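Local coordinates for Pgp2 (PDB 6XJ6), which probably trims peptidoglycan as an LD-carboxypeptidase of the YkuD family and directs the helical cell shape of Campylobacter jejuni, at residues 245-257 against 267-281. Residues are numbered along the deposited sequence; the frame is centred on the assembly and turned at random.
Sequences ENETMYRISFYED and GDKILYVKIDSKGKM
Lys-269 lies across the ring of Phe-254, and its chain is worth following outward. Lys-269 CB sits over one face, 3.6 Å from the centroid of the Phe-254 ring and offset toward the CE1 and CZ rim, a CH-pi contact. CG still touches CE1 of Phe-254 but already reaches Glu-256, whose OE2 then touches both CD and CE of Lys-269. Bends at chi2 (-76°) and chi3 (-66°) lead the chain off the ring. At the tip, NZ forms a salt bridge with Glu-286; Glu-256 OE2 stays 4.3 Å from NZ of Lys-269, too far for a direct bridge, while water 4 links that NZ to Glu-256 OE1.

These residues belong to the antiparallel hairpin of strands 249-260 and 263-275 in the curved sheet of the NTF2-like domain, away from the predicted catalytic residues. Paired backbone bonds tie Tyr-250 to Val-273, Ile-252 to Leu-271, Phe-254 to Lys-269 and Glu-256 to Gly-267. The face bearing Phe-254 also carries Ile-252, whose CD1 meets Val-273 CG2 and, at 4.1 Å, Met-281 SD; helix 170-188 covers it through Leu-176, which touches Tyr-250 and Met-281.

On the other face Arg-251 and Tyr-272 run side by side. Arg-251 CG lies 3.6 Å from CE2 of Tyr-272, off-centre on the ring, and the guanidinium plane stands 79° from the ring plane. Water 3 joins Arg-251 NH1 to the Tyr-272 hydroxyl. At the far end, water 1 donates to Glu-247 OE1 and Ile-275 O while accepting from Thr-248 N, prolonging the pairing beyond the bond from Ile-275 N to Thr-248 O (2.9 Å).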
ATOM      1  N   GLU A 245      -8.879   3.085 -11.960  1.00 22.74           N
ATOM      2  CA  GLU A 245      -9.296   4.442 -12.284  1.00 24.94           C
ATOM      3  C   GLU A 245      -8.328   5.121 -13.239  1.00 33.02           C
ATOM      4  O   GLU A 245      -8.405   6.341 -13.422  1.00 29.33           O
ATOM      5  CB  GLU A 245      -9.434   5.267 -11.004  1.00 41.54           C
ATOM      6  CG  GLU A 245     -10.421   4.693 -10.000  1.00 47.58           C
ATOM      7  CD  GLU A 245     -11.570   5.635  -9.721  1.00 57.56           C
ATOM      8  OE1 GLU A 245     -12.206   6.100 -10.691  1.00 66.61           O
ATOM      9  OE2 GLU A 245     -11.833   5.919  -8.532  1.00 74.50           O
ATOM     10  N   ASN A 246      -7.418   4.364 -13.843  1.00 29.80           N
ATOM     11  CA  ASN A 246      -6.438   4.921 -14.769  1.00 41.45           C
ATOM     12  C   ASN A 246      -5.683   6.082 -14.125  1.00 29.02           C
ATOM     13  O   ASN A 246      -5.509   7.151 -14.715  1.00 31.73           O
ATOM     14  CB  ASN A 246      -7.110   5.354 -16.073  1.00 32.09           C
ATOM     15  CG  ASN A 246      -6.110   5.768 -17.134  1.00 43.01           C
ATOM     16  OD1 ASN A 246      -5.009   5.223 -17.210  1.00 44.93           O
ATOM     17  ND2 ASN A 246      -6.485   6.746 -17.956  1.00 35.22           N
ATOM     18  N   GLU A 247      -5.242   5.874 -12.886  1.00 20.02           N
ATOM     19  CA  GLU A 247      -4.440   6.866 -12.190  1.00 20.06           C
ATOM     20  C   GLU A 247      -3.091   6.261 -11.849  1.00 17.18           C
ATOM     21  O   GLU A 247      -2.968   5.051 -11.664  1.00 17.73           O
ATOM     22  CB  GLU A 247      -5.104   7.351 -10.892  1.00 21.50           C
ATOM     23  CG  GLU A 247      -6.416   8.104 -11.084  1.00 26.69           C
ATOM     24  CD  GLU A 247      -6.247   9.514 -11.635  1.00 32.85           C
ATOM     25  OE1 GLU A 247      -5.108  10.028 -11.712  1.00 30.55           O
ATOM     26  OE2 GLU A 247      -7.274  10.116 -11.999  1.00 36.30           O
ATOM     27  N   THR A 248      -2.076   7.120 -11.772  1.00 19.09           N
ATOM     28  CA  THR A 248      -0.752   6.708 -11.319  1.00 19.25           C
ATOM     29  C   THR A 248      -0.735   6.933  -9.819  1.00 16.39           C
ATOM     30  O   THR A 248      -0.663   8.069  -9.355  1.00 19.17           O
ATOM     31  CB  THR A 248       0.332   7.521 -12.012  1.00 23.89           C
ATOM     32  OG1 THR A 248       0.162   7.415 -13.428  1.00 25.53           O
ATOM     33  CG2 THR A 248       1.713   6.996 -11.618  1.00 26.05           C
ATOM     34  N   MET A 249      -0.843   5.848  -9.068  1.00 15.20           N
ATOM     35  CA  MET A 249      -1.007   5.913  -7.626  1.00 17.06           C
ATOM     36  C   MET A 249       0.131   5.178  -6.941  1.00 16.06           C
ATOM     37  O   MET A 249       0.695   4.216  -7.477  1.00 15.43           O
ATOM     38  CB  MET A 249      -2.337   5.304  -7.198  1.00 17.44           C
ATOM     39  CG  MET A 249      -3.509   6.108  -7.680  1.00 17.65           C
ATOM     40  SD  MET A 249      -5.091   5.381  -7.241  1.00 20.71           S
ATOM     41  CE  MET A 249      -4.980   5.391  -5.473  1.00 25.07           C
ATOM     42  N   TYR A 250       0.476   5.667  -5.752  1.00 16.47           N
ATOM     43  CA  TYR A 250       1.500   5.047  -4.930  1.00 14.35           C
ATOM     44  C   TYR A 250       1.065   5.099  -3.479  1.00 14.49           C
ATOM     45  O   TYR A 250       0.286   5.970  -3.071  1.00 14.90           O
ATOM     46  CB  TYR A 250       2.839   5.782  -5.038  1.00 15.97           C
ATOM     47  CG  TYR A 250       3.614   5.515  -6.305  1.00 14.69           C
ATOM     48  CD1 TYR A 250       3.298   6.157  -7.487  1.00 16.37           C
ATOM     49  CD2 TYR A 250       4.679   4.632  -6.312  1.00 16.11           C
ATOM     50  CE1 TYR A 250       4.037   5.912  -8.659  1.00 16.04           C
ATOM     51  CE2 TYR A 250       5.400   4.382  -7.461  1.00 17.01           C
ATOM     52  CZ  TYR A 250       5.075   5.023  -8.626  1.00 17.04           C
ATOM     53  OH  TYR A 250       5.819   4.776  -9.767  1.00 19.03           O
ATOM     54  N   ARG A 251       1.592   4.154  -2.703  1.00 14.95           N
ATOM     55  CA  ARG A 251       1.501   4.173  -1.252  1.00 14.04           C
ATOM     56  C   ARG A 251       2.868   4.561  -0.709  1.00 14.51           C
ATOM     57  O   ARG A 251       3.885   4.034  -1.162  1.00 16.15           O
ATOM     58  CB  ARG A 251       1.098   2.805  -0.711  1.00 14.91           C
ATOM     59  CG  ARG A 251       0.773   2.840   0.749  1.00 17.42           C
ATOM     60  CD  ARG A 251       0.569   1.458   1.304  1.00 24.67           C
ATOM     61  NE  ARG A 251       1.822   0.996   1.860  1.00 30.54           N
ATOM     62  CZ  ARG A 251       1.949   0.243   2.944  1.00 30.61           C
ATOM     63  NH1 ARG A 251       0.886  -0.183   3.611  1.00 32.80           N
ATOM     64  NH2 ARG A 251       3.160  -0.093   3.351  1.00 32.27           N
ATOM     65  N   ILE A 252       2.889   5.494   0.237  1.00 15.25           N
ATOM     66  CA  ILE A 252       4.121   5.944   0.882  1.00 15.18           C
ATOM     67  C   ILE A 252       3.931   5.740   2.373  1.00 14.19           C
ATOM     68  O   ILE A 252       3.060   6.369   2.974  1.00 16.16           O
ATOM     69  CB  ILE A 252       4.415   7.425   0.591  1.00 15.76           C
ATOM     70  CG1 ILE A 252       4.430   7.695  -0.916  1.00 16.49           C
ATOM     71  CG2 ILE A 252       5.749   7.821   1.239  1.00 18.98           C
ATOM     72  CD1 ILE A 252       4.586   9.154  -1.286  1.00 20.48           C
ATOM     73  N   SER A 253       4.745   4.879   2.972  1.00 16.18           N
ATOM     74  CA  SER A 253       4.699   4.655   4.407  1.00 15.75           C
ATOM     75  C   SER A 253       6.050   4.995   5.012  1.00 16.89           C
ATOM     76  O   SER A 253       7.094   4.863   4.365  1.00 18.05           O
ATOM     77  CB  SER A 253       4.293   3.214   4.752  1.00 20.68           C
ATOM     78  OG  SER A 253       5.215   2.267   4.253  1.00 20.30           O
ATOM     79  N   PHE A 254       6.026   5.453   6.254  1.00 18.19           N
ATOM     80  CA  PHE A 254       7.252   5.865   6.919  1.00 19.65           C
ATOM     81  C   PHE A 254       6.955   6.060   8.392  1.00 21.34           C
ATOM     82  O   PHE A 254       5.794   6.172   8.797  1.00 21.38           O
ATOM     83  CB  PHE A 254       7.829   7.151   6.313  1.00 19.75           C
ATOM     84  CG  PHE A 254       6.854   8.297   6.247  1.00 19.63           C
ATOM     85  CD1 PHE A 254       6.808   9.247   7.247  1.00 21.27           C
ATOM     86  CD2 PHE A 254       5.986   8.422   5.170  1.00 20.50           C
ATOM     87  CE1 PHE A 254       5.919  10.300   7.181  1.00 32.68           C
ATOM     88  CE2 PHE A 254       5.089   9.473   5.105  1.00 20.00           C
ATOM     89  CZ  PHE A 254       5.060  10.410   6.105  1.00 23.40           C
ATOM     90  N   TYR A 255       8.021   6.088   9.188  1.00 23.06           N
ATOM     91  CA  TYR A 255       7.936   6.449  10.594  1.00 25.14           C
ATOM     92  C   TYR A 255       8.177   7.941  10.735  1.00 26.45           C
ATOM     93  O   TYR A 255       9.067   8.507  10.090  1.00 25.97           O
ATOM     94  CB  TYR A 255       8.998   5.720  11.420  1.00 27.08           C
ATOM     95  CG  TYR A 255       8.759   4.248  11.647  1.00 43.21           C
ATOM     96  CD1 TYR A 255       9.700   3.306  11.253  1.00 48.36           C
ATOM     97  CD2 TYR A 255       7.607   3.798  12.277  1.00 46.59           C
ATOM     98  CE1 TYR A 255       9.495   1.957  11.468  1.00 47.57           C
ATOM     99  CE2 TYR A 255       7.394   2.448  12.496  1.00 48.14           C
ATOM    100  CZ  TYR A 255       8.340   1.535  12.089  1.00 46.24           C
ATOM    101  OH  TYR A 255       8.126   0.192  12.309  1.00 57.29           O
ATOM    102  N   GLU A 256       7.392   8.569  11.598  1.00 27.18           N
ATOM    103  CA  GLU A 256       7.529   9.976  11.931  1.00 28.82           C
ATOM    104  C   GLU A 256       8.144  10.036  13.319  1.00 31.38           C
ATOM    105  O   GLU A 256       7.558   9.523  14.274  1.00 32.48           O
ATOM    106  CB  GLU A 256       6.147  10.624  11.937  1.00 30.47           C
ATOM    107  CG  GLU A 256       6.146  12.122  12.005  1.00 48.56           C
ATOM    108  CD  GLU A 256       4.807  12.696  11.592  1.00 49.69           C
ATOM    109  OE1 GLU A 256       3.915  12.807  12.458  1.00 46.31           O
ATOM    110  OE2 GLU A 256       4.639  13.007  10.393  1.00 47.34           O
ATOM    111  N   ASP A 257       9.330  10.636  13.425  1.00 32.82           N
ATOM    112  CA  ASP A 257      10.090  10.660  14.666  1.00 40.40           C
ATOM    113  C   ASP A 257      10.233  12.094  15.148  1.00 39.48           C
ATOM    114  O   ASP A 257      10.470  13.010  14.354  1.00 44.55           O
ATOM    115  CB  ASP A 257      11.487  10.044  14.478  1.00 44.78           C
ATOM    116  CG  ASP A 257      11.437   8.564  14.133  1.00 51.86           C
ATOM    117  OD1 ASP A 257      10.626   7.833  14.739  1.00 58.16           O
ATOM    118  OD2 ASP A 257      12.213   8.132  13.252  1.00 51.64           O
ATOM    119  N   GLY A 267       5.817   7.413  15.356  1.00 31.38           N
ATOM    120  CA  GLY A 267       4.474   7.099  14.919  1.00 29.16           C
ATOM    121  C   GLY A 267       4.473   6.683  13.465  1.00 27.97           C
ATOM    122  O   GLY A 267       5.285   7.143  12.668  1.00 25.79           O
ATOM    123  N   ASP A 268       3.540   5.793  13.134  1.00 29.02           N
ATOM    124  CA  ASP A 268       3.413   5.288  11.773  1.00 29.31           C
ATOM    125  C   ASP A 268       2.597   6.255  10.929  1.00 26.14           C
ATOM    126  O   ASP A 268       1.492   6.654  11.315  1.00 29.58           O
ATOM    127  CB  ASP A 268       2.715   3.925  11.767  1.00 35.00           C
ATOM    128  CG  ASP A 268       3.354   2.935  12.711  1.00 41.20           C
ATOM    129  OD1 ASP A 268       2.641   2.398  13.583  1.00 44.73           O
ATOM    130  OD2 ASP A 268       4.568   2.694  12.583  1.00 43.37           O
ATOM    131  N   LYS A 269       3.129   6.603   9.764  1.00 22.30           N
ATOM    132  CA  LYS A 269       2.438   7.431   8.789  1.00 20.62           C
ATOM    133  C   LYS A 269       2.247   6.645   7.499  1.00 18.17           C
ATOM    134  O   LYS A 269       3.120   5.874   7.089  1.00 18.44           O
ATOM    135  CB  LYS A 269       3.270   8.670   8.454  1.00 24.39           C
ATOM    136  CG  LYS A 269       3.454   9.643   9.604  1.00 27.20           C
ATOM    137  CD  LYS A 269       2.211  10.464   9.877  1.00 27.89           C
ATOM    138  CE  LYS A 269       1.870  11.415   8.727  1.00 29.18           C
ATOM    139  NZ  LYS A 269       0.626  12.181   9.020  1.00 28.73           N
ATOM    140  N   ILE A 270       1.110   6.868   6.843  1.00 18.76           N
ATOM    141  CA  ILE A 270       0.862   6.321   5.513  1.00 18.47           C
ATOM    142  C   ILE A 270       0.171   7.389   4.683  1.00 17.31           C
ATOM    143  O   ILE A 270      -0.780   8.025   5.147  1.00 19.89           O
ATOM    144  CB  ILE A 270      -0.004   5.045   5.522  1.00 21.41           C
ATOM    145  CG1 ILE A 270       0.492   4.041   6.567  1.00 25.34           C
ATOM    146  CG2 ILE A 270      -0.001   4.429   4.130  1.00 20.54           C
ATOM    147  CD1 ILE A 270      -0.390   2.805   6.702  1.00 32.39           C
ATOM    148  N   LEU A 271       0.661   7.593   3.465  1.00 16.32           N
ATOM    149  CA  LEU A 271      -0.001   8.420   2.470  1.00 16.00           C
ATOM    150  C   LEU A 271      -0.381   7.544   1.287  1.00 14.64           C
ATOM    151  O   LEU A 271       0.429   6.737   0.818  1.00 16.55           O
ATOM    152  CB  LEU A 271       0.919   9.541   1.977  1.00 16.69           C
ATOM    153  CG  LEU A 271       1.497  10.499   3.019  1.00 17.81           C
ATOM    154  CD1 LEU A 271       2.446  11.483   2.360  1.00 20.10           C
ATOM    155  CD2 LEU A 271       0.397  11.241   3.751  1.00 20.10           C
ATOM    156  N   TYR A 272      -1.608   7.700   0.814  1.00 14.51           N
ATOM    157  CA  TYR A 272      -2.043   7.152  -0.462  1.00 14.44           C
ATOM    158  C   TYR A 272      -2.144   8.334  -1.411  1.00 15.00           C
ATOM    159  O   TYR A 272      -2.853   9.297  -1.121  1.00 15.04           O
ATOM    160  CB  TYR A 272      -3.387   6.428  -0.309  1.00 15.11           C
ATOM    161  CG  TYR A 272      -3.267   5.206   0.580  1.00 14.56           C
ATOM    162  CD1 TYR A 272      -3.334   5.325   1.960  1.00 14.22           C
ATOM    163  CD2 TYR A 272      -3.020   3.951   0.045  1.00 15.00           C
ATOM    164  CE1 TYR A 272      -3.179   4.232   2.781  1.00 15.12           C
ATOM    165  CE2 TYR A 272      -2.870   2.838   0.865  1.00 15.13           C
ATOM    166  CZ  TYR A 272      -2.947   2.989   2.230  1.00 15.32           C
ATOM    167  OH  TYR A 272      -2.781   1.901   3.050  1.00 16.30           O
ATOM    168  N   VAL A 273      -1.397   8.286  -2.514  1.00 14.48           N
ATOM    169  CA  VAL A 273      -1.226   9.451  -3.370  1.00 15.48           C
ATOM    170  C   VAL A 273      -1.427   9.078  -4.831  1.00 15.69           C
ATOM    171  O   VAL A 273      -1.313   7.920  -5.229  1.00 16.52           O
ATOM    172  CB  VAL A 273       0.166  10.110  -3.183  1.00 16.50           C
ATOM    173  CG1 VAL A 273       0.464  10.356  -1.708  1.00 16.28           C
ATOM    174  CG2 VAL A 273       1.277   9.263  -3.817  1.00 16.79           C
ATOM    175  N   LYS A 274      -1.728  10.091  -5.632  1.00 17.47           N
ATOM    176  CA  LYS A 274      -1.607  10.000  -7.075  1.00 17.64           C
ATOM    177  C   LYS A 274      -0.590  11.033  -7.541  1.00 17.30           C
ATOM    178  O   LYS A 274      -0.231  11.957  -6.806  1.00 19.29           O
ATOM    179  CB  LYS A 274      -2.950  10.238  -7.773  1.00 18.80           C
ATOM    180  CG  LYS A 274      -3.509  11.630  -7.580  1.00 19.22           C
ATOM    181  CD  LYS A 274      -4.844  11.799  -8.276  1.00 24.18           C
ATOM    182  CE  LYS A 274      -5.441  13.144  -7.944  1.00 32.67           C
ATOM    183  NZ  LYS A 274      -6.813  13.310  -8.499  1.00 39.10           N
ATOM    184  N   ILE A 275      -0.114  10.856  -8.768  1.00 18.46           N
ATOM    185  CA  ILE A 275       0.705  11.855  -9.442  1.00 18.86           C
ATOM    186  C   ILE A 275      -0.193  12.568 -10.438  1.00 20.52           C
ATOM    187  O   ILE A 275      -0.761  11.933 -11.336  1.00 23.07           O
ATOM    188  CB  ILE A 275       1.913  11.218 -10.144  1.00 20.49           C
ATOM    189  CG1 ILE A 275       2.825  10.536  -9.126  1.00 20.89           C
ATOM    190  CG2 ILE A 275       2.679  12.277 -10.892  1.00 21.60           C
ATOM    191  CD1 ILE A 275       3.948   9.744  -9.754  1.00 25.07           C
ATOM    192  N   ASP A 276      -0.325  13.884 -10.291  1.00 22.72           N
ATOM    193  CA  ASP A 276      -1.260  14.624 -11.123  1.00 25.56           C
ATOM    194  C   ASP A 276      -0.662  14.873 -12.509  1.00 29.17           C
ATOM    195  O   ASP A 276       0.468  14.477 -12.815  1.00 27.53           O
ATOM    196  CB  ASP A 276      -1.731  15.893 -10.411  1.00 27.22           C
ATOM    197  CG  ASP A 276      -0.674  16.991 -10.356  1.00 29.27           C
ATOM    198  OD1 ASP A 276       0.417  16.850 -10.950  1.00 29.44           O
ATOM    199  OD2 ASP A 276      -0.951  18.016  -9.698  1.00 32.36           O
ATOM    200  N   SER A 277      -1.445  15.529 -13.368  1.00 32.61           N
ATOM    201  CA  SER A 277      -1.032  15.738 -14.750  1.00 37.18           C
ATOM    202  C   SER A 277       0.230  16.582 -14.860  1.00 38.74           C
ATOM    203  O   SER A 277       0.902  16.538 -15.896  1.00 40.49           O
ATOM    204  CB  SER A 277      -2.164  16.397 -15.540  1.00 39.51           C
ATOM    205  OG  SER A 277      -2.455  17.688 -15.032  1.00 42.77           O
ATOM    206  N   LYS A 278       0.560  17.355 -13.829  1.00 38.53           N
ATOM    207  CA  LYS A 278       1.776  18.155 -13.813  1.00 39.73           C
ATOM    208  C   LYS A 278       2.919  17.454 -13.092  1.00 36.22           C
ATOM    209  O   LYS A 278       3.958  18.074 -12.844  1.00 39.24           O
ATOM    210  CB  LYS A 278       1.495  19.524 -13.190  1.00 44.85           C
ATOM    211  CG  LYS A 278       0.274  20.232 -13.786  1.00 49.54           C
ATOM    212  CD  LYS A 278       0.364  20.355 -15.307  1.00 53.44           C
ATOM    213  CE  LYS A 278      -0.934  20.868 -15.909  1.00 56.38           C
ATOM    214  NZ  LYS A 278      -0.936  20.741 -17.393  1.00 58.24           N
ATOM    215  N   GLY A 279       2.751  16.175 -12.762  1.00 30.78           N
ATOM    216  CA  GLY A 279       3.812  15.405 -12.152  1.00 29.37           C
ATOM    217  C   GLY A 279       3.974  15.604 -10.667  1.00 26.28           C
ATOM    218  O   GLY A 279       5.025  15.253 -10.125  1.00 27.97           O
ATOM    219  N   LYS A 280       2.963  16.143  -9.985  1.00 24.14           N
ATOM    220  CA  LYS A 280       3.061  16.494  -8.576  1.00 23.49           C
ATOM    221  C   LYS A 280       2.241  15.538  -7.719  1.00 21.27           C
ATOM    222  O   LYS A 280       1.157  15.100  -8.118  1.00 21.42           O
ATOM    223  CB  LYS A 280       2.564  17.922  -8.336  1.00 28.23           C
ATOM    224  CG  LYS A 280       2.697  18.382  -6.897  1.00 32.49           C
ATOM    225  CD  LYS A 280       2.321  19.849  -6.734  1.00 35.54           C
ATOM    226  CE  LYS A 280       2.576  20.315  -5.310  1.00 37.66           C
ATOM    227  NZ  LYS A 280       2.510  21.788  -5.159  1.00 40.79           N
ATOM    228  N   MET A 281       2.762  15.249  -6.528  1.00 20.39           N
ATOM    229  CA  MET A 281       2.063  14.418  -5.557  1.00 18.50           C
ATOM    230  C   MET A 281       0.770  15.081  -5.106  1.00 19.16           C
ATOM    231  O   MET A 281       0.750  16.263  -4.752  1.00 20.20           O
ATOM    232  CB  MET A 281       2.957  14.220  -4.334  1.00 16.73           C
ATOM    233  CG  MET A 281       2.331  13.365  -3.250  1.00 18.11           C
ATOM    234  SD  MET A 281       3.441  13.038  -1.876  1.00 18.93           S
ATOM    235  CE  MET A 281       3.338  14.580  -0.990  1.00 17.90           C
TER
HETATM  236  O   HOH W   1      -2.542   9.811 -11.906  1.00 27.22           O
HETATM  237  O   HOH W   2      -7.018  12.567 -10.983  1.00 46.03           O
HETATM  238  O   HOH W   3      -1.972  -0.529   2.372  1.00 18.84           O
HETATM  239  O   HOH W   4       1.165  13.411  11.768  1.00 44.05           O